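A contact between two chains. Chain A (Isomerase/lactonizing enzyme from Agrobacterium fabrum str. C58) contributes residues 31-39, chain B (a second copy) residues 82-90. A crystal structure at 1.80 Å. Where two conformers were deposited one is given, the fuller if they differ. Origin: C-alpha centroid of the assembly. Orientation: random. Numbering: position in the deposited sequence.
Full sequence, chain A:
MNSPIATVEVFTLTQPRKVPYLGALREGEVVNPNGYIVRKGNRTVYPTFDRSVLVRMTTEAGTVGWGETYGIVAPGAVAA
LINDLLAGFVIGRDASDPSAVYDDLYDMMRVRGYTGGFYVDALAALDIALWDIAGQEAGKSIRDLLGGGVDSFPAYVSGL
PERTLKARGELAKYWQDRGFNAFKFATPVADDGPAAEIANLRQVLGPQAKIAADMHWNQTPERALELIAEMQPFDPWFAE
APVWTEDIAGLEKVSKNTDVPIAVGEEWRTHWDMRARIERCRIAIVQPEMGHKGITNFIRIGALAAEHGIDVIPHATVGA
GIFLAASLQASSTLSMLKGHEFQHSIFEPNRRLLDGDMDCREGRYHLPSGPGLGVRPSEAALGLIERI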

# COMPACT_ATOMS: atom_id res chain seq x y z
N VAL A 31 -26.00 -3.07 -6.47
CA VAL A 31 -24.81 -3.18 -7.34
C VAL A 31 -24.44 -1.78 -7.83
O VAL A 31 -25.31 -0.98 -8.23
CB VAL A 31 -25.02 -4.17 -8.51
CG1 VAL A 31 -23.75 -4.29 -9.42
CG2 VAL A 31 -25.48 -5.55 -7.97
N ASN A 32 -23.15 -1.48 -7.75
CA ASN A 32 -22.62 -0.21 -8.18
C ASN A 32 -21.94 -0.38 -9.55
O ASN A 32 -21.78 -1.52 -10.03
CB ASN A 32 -21.65 0.32 -7.10
CG ASN A 32 -22.35 1.23 -6.09
OD1 ASN A 32 -22.26 2.45 -6.17
ND2 ASN A 32 -23.09 0.63 -5.17
N PRO A 33 -21.55 0.73 -10.19
CA PRO A 33 -20.93 0.63 -11.50
C PRO A 33 -19.77 -0.37 -11.55
O PRO A 33 -18.98 -0.47 -10.59
CB PRO A 33 -20.43 2.07 -11.76
CG PRO A 33 -21.40 2.90 -11.05
CD PRO A 33 -21.67 2.15 -9.77
N ASN A 34 -19.75 -1.15 -12.62
CA ASN A 34 -18.70 -2.14 -12.91
C ASN A 34 -18.79 -3.37 -12.04
O ASN A 34 -17.86 -4.14 -11.97
CB ASN A 34 -17.29 -1.51 -12.92
CG ASN A 34 -17.23 -0.33 -13.85
OD1 ASN A 34 -17.66 -0.43 -15.00
ND2 ASN A 34 -16.78 0.83 -13.34
N GLY A 35 -19.95 -3.57 -11.42
CA GLY A 35 -20.28 -4.87 -10.83
C GLY A 35 -19.86 -5.01 -9.38
O GLY A 35 -19.73 -6.14 -8.87
N TYR A 36 -19.61 -3.90 -8.70
CA TYR A 36 -19.20 -3.98 -7.29
C TYR A 36 -20.36 -3.82 -6.31
O TYR A 36 -21.30 -3.05 -6.57
CB TYR A 36 -18.13 -2.94 -6.95
CG TYR A 36 -16.87 -3.15 -7.76
CD1 TYR A 36 -16.06 -4.28 -7.54
CD2 TYR A 36 -16.48 -2.23 -8.73
CE1 TYR A 36 -14.91 -4.49 -8.30
CE2 TYR A 36 -15.32 -2.43 -9.48
CZ TYR A 36 -14.55 -3.57 -9.26
OH TYR A 36 -13.41 -3.77 -9.99
N ILE A 37 -20.25 -4.51 -5.18
CA ILE A 37 -21.24 -4.41 -4.09
C ILE A 37 -20.59 -4.35 -2.72
O ILE A 37 -19.66 -5.10 -2.41
CB ILE A 37 -22.32 -5.54 -4.21
CG1 ILE A 37 -23.55 -5.24 -3.36
CG2 ILE A 37 -21.73 -6.92 -3.99
CD1 ILE A 37 -24.83 -5.79 -4.01
N VAL A 38 -21.03 -3.40 -1.90
CA VAL A 38 -20.49 -3.24 -0.56
C VAL A 38 -21.42 -3.90 0.45
O VAL A 38 -22.61 -3.61 0.46
CB VAL A 38 -20.26 -1.73 -0.20
CG1 VAL A 38 -20.05 -1.53 1.30
CG2 VAL A 38 -19.04 -1.20 -0.91
N ARG A 39 -20.87 -4.82 1.24
CA ARG A 39 -21.59 -5.42 2.36
C ARG A 39 -21.73 -4.41 3.50
O ARG A 39 -20.74 -3.93 4.04
CB ARG A 39 -20.89 -6.69 2.84
CG ARG A 39 -21.80 -7.66 3.60
CD ARG A 39 -21.02 -8.71 4.38
NE ARG A 39 -20.42 -9.72 3.51
CZ ARG A 39 -19.58 -10.67 3.92
NH1 ARG A 39 -19.23 -10.76 5.19
NH2 ARG A 39 -19.10 -11.54 3.04
N ILE B 82 -9.97 4.88 -9.75
CA ILE B 82 -11.08 5.86 -9.72
C ILE B 82 -12.17 5.50 -10.73
O ILE B 82 -13.36 5.41 -10.37
CB ILE B 82 -10.57 7.31 -9.89
CG1 ILE B 82 -9.72 7.68 -8.67
CG2 ILE B 82 -11.80 8.26 -10.03
CD1 ILE B 82 -8.99 9.04 -8.81
N ASN B 83 -11.77 5.31 -11.99
CA ASN B 83 -12.74 5.01 -13.05
C ASN B 83 -13.48 3.69 -12.81
O ASN B 83 -14.72 3.63 -12.95
CB ASN B 83 -12.07 4.96 -14.41
CG ASN B 83 -11.57 6.32 -14.90
OD1 ASN B 83 -10.49 6.42 -15.50
ND2 ASN B 83 -12.35 7.35 -14.68
N ASP B 84 -12.74 2.64 -12.44
CA ASP B 84 -13.38 1.31 -12.29
C ASP B 84 -14.15 1.18 -10.97
O ASP B 84 -15.32 0.76 -10.96
CB ASP B 84 -12.35 0.17 -12.46
CG ASP B 84 -12.95 -1.21 -12.25
OD1 ASP B 84 -13.81 -1.60 -13.05
OD2 ASP B 84 -12.59 -1.87 -11.26
N LEU B 85 -13.52 1.57 -9.87
CA LEU B 85 -14.06 1.29 -8.54
C LEU B 85 -14.67 2.53 -7.88
O LEU B 85 -15.83 2.51 -7.51
CB LEU B 85 -12.99 0.66 -7.63
CG LEU B 85 -13.35 0.55 -6.15
CD1 LEU B 85 -14.51 -0.48 -5.89
CD2 LEU B 85 -12.13 0.29 -5.26
N LEU B 86 -13.88 3.59 -7.70
CA LEU B 86 -14.21 4.58 -6.68
C LEU B 86 -15.28 5.59 -7.11
O LEU B 86 -16.10 6.00 -6.28
CB LEU B 86 -12.94 5.32 -6.20
CG LEU B 86 -11.90 4.43 -5.50
CD1 LEU B 86 -10.54 5.18 -5.43
CD2 LEU B 86 -12.32 3.97 -4.11
N ALA B 87 -15.25 5.99 -8.38
CA ALA B 87 -16.12 7.08 -8.85
C ALA B 87 -17.57 6.69 -8.62
O ALA B 87 -18.37 7.51 -8.18
CB ALA B 87 -15.91 7.33 -10.31
N GLY B 88 -17.89 5.42 -8.88
CA GLY B 88 -19.28 4.94 -8.78
C GLY B 88 -19.80 5.04 -7.35
O GLY B 88 -21.00 5.24 -7.13
N PHE B 89 -18.90 4.93 -6.37
CA PHE B 89 -19.26 5.05 -4.97
C PHE B 89 -19.29 6.49 -4.46
O PHE B 89 -19.84 6.76 -3.40
CB PHE B 89 -18.38 4.18 -4.08
CG PHE B 89 -18.65 2.72 -4.24
CD1 PHE B 89 -19.72 2.13 -3.56
CD2 PHE B 89 -17.87 1.93 -5.07
CE1 PHE B 89 -19.99 0.78 -3.73
CE2 PHE B 89 -18.14 0.59 -5.25
CZ PHE B 89 -19.19 -0.00 -4.56
N VAL B 90 -18.70 7.40 -5.22
CA VAL B 90 -18.79 8.82 -4.90
C VAL B 90 -20.03 9.44 -5.56
O VAL B 90 -20.68 10.31 -4.97
CB VAL B 90 -17.50 9.57 -5.33
CG1 VAL B 90 -17.63 11.11 -5.08
CG2 VAL B 90 -16.30 9.00 -4.56
O HOH W 1 -18.05 1.88 -9.19
O HOH W 2 -14.98 -4.22 -12.72

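A turn leading into a short strand of chain A packs against one side of a helix of chain B, burying 480 Å² between the two stretches. The turn is closed by its own backbone: Asn32(A) N donates to Tyr36(A) O (2.7 Å) and Gly35(A) N to Asn32(A) O (3.1 Å). Gly35(A) sits at phi/psi 90/19, where a CB would jam against the preceding carbonyl O, so glycine fits there. In the following strand the side chains alternate: CA-to-CB points toward the helix at Tyr36(A) and Val38(A) and away at Ile37(A).

Tyr36(A), chi1 m and chi2 -68°, extends its ring along the helix so that its hydroxyl reaches Asp84(B). The hydrogen bond from Tyr36(A) OH to Asp84(B) OD2 is very short, 2.4 Å, and lies at the ring edge, near its plane. Asp84(B) leaves the helix sideways, but its t rotamer carries the carboxylate nearer to chain A. Water 2 lies within donating distance of Asp84(B) OD1 (2.9 Å), Asn34(A) O (3.0 Å) and, weakly, Tyr36(A) OH (3.2 Å); its two protons can serve only two of these at a time.

One face of the same tyrosine ring is covered by Leu85(B), whose t,p conformation brings CD1 to 4.1 Å from the Tyr36(A) ring centroid, 18° off the normal. Tyrosine thus combines a polar tip with an apolar face, and both are used.

Asn34(A), with positive phi (74°) and chi1 m, directs its amide to the helix backbone: ND2 donates to Asp84(B) O at 2.8 Å with an angle of 161°. Water 1 lies 2.9 Å from both Pro33(A) O and Leu85(B) O and can donate to either, though it has more acceptors in reach than protons.

Pro33(A) lies against Gly88(B), its CG 3.7 Å from the glycine CA. The absence of a side chain permits this approach: an ideal CB on Gly88(B) would come within 2.7 Å of Pro33(A) CD, a clash.

Phe89(B), chi1 m and chi2 -82°, starts sideways from the helix but swings its ring in among three chain A side chains. Asn32(A), its chi1 between wells at -92°, lies over one face, with CB 4.0 Å from the Phe89(B) ring centroid. Tyr36(A) CB meets the edge at CE2 of Phe89(B) (3.9 Å), and Val38(A) CG2 approaches CE1 of Phe89(B) obliquely (3.6 Å). Asn32(A) OD1 and Gly88(B) O are 3.2 Å apart, but as two acceptors they form no hydrogen bond; the contribution of Asn32(A) here is packing.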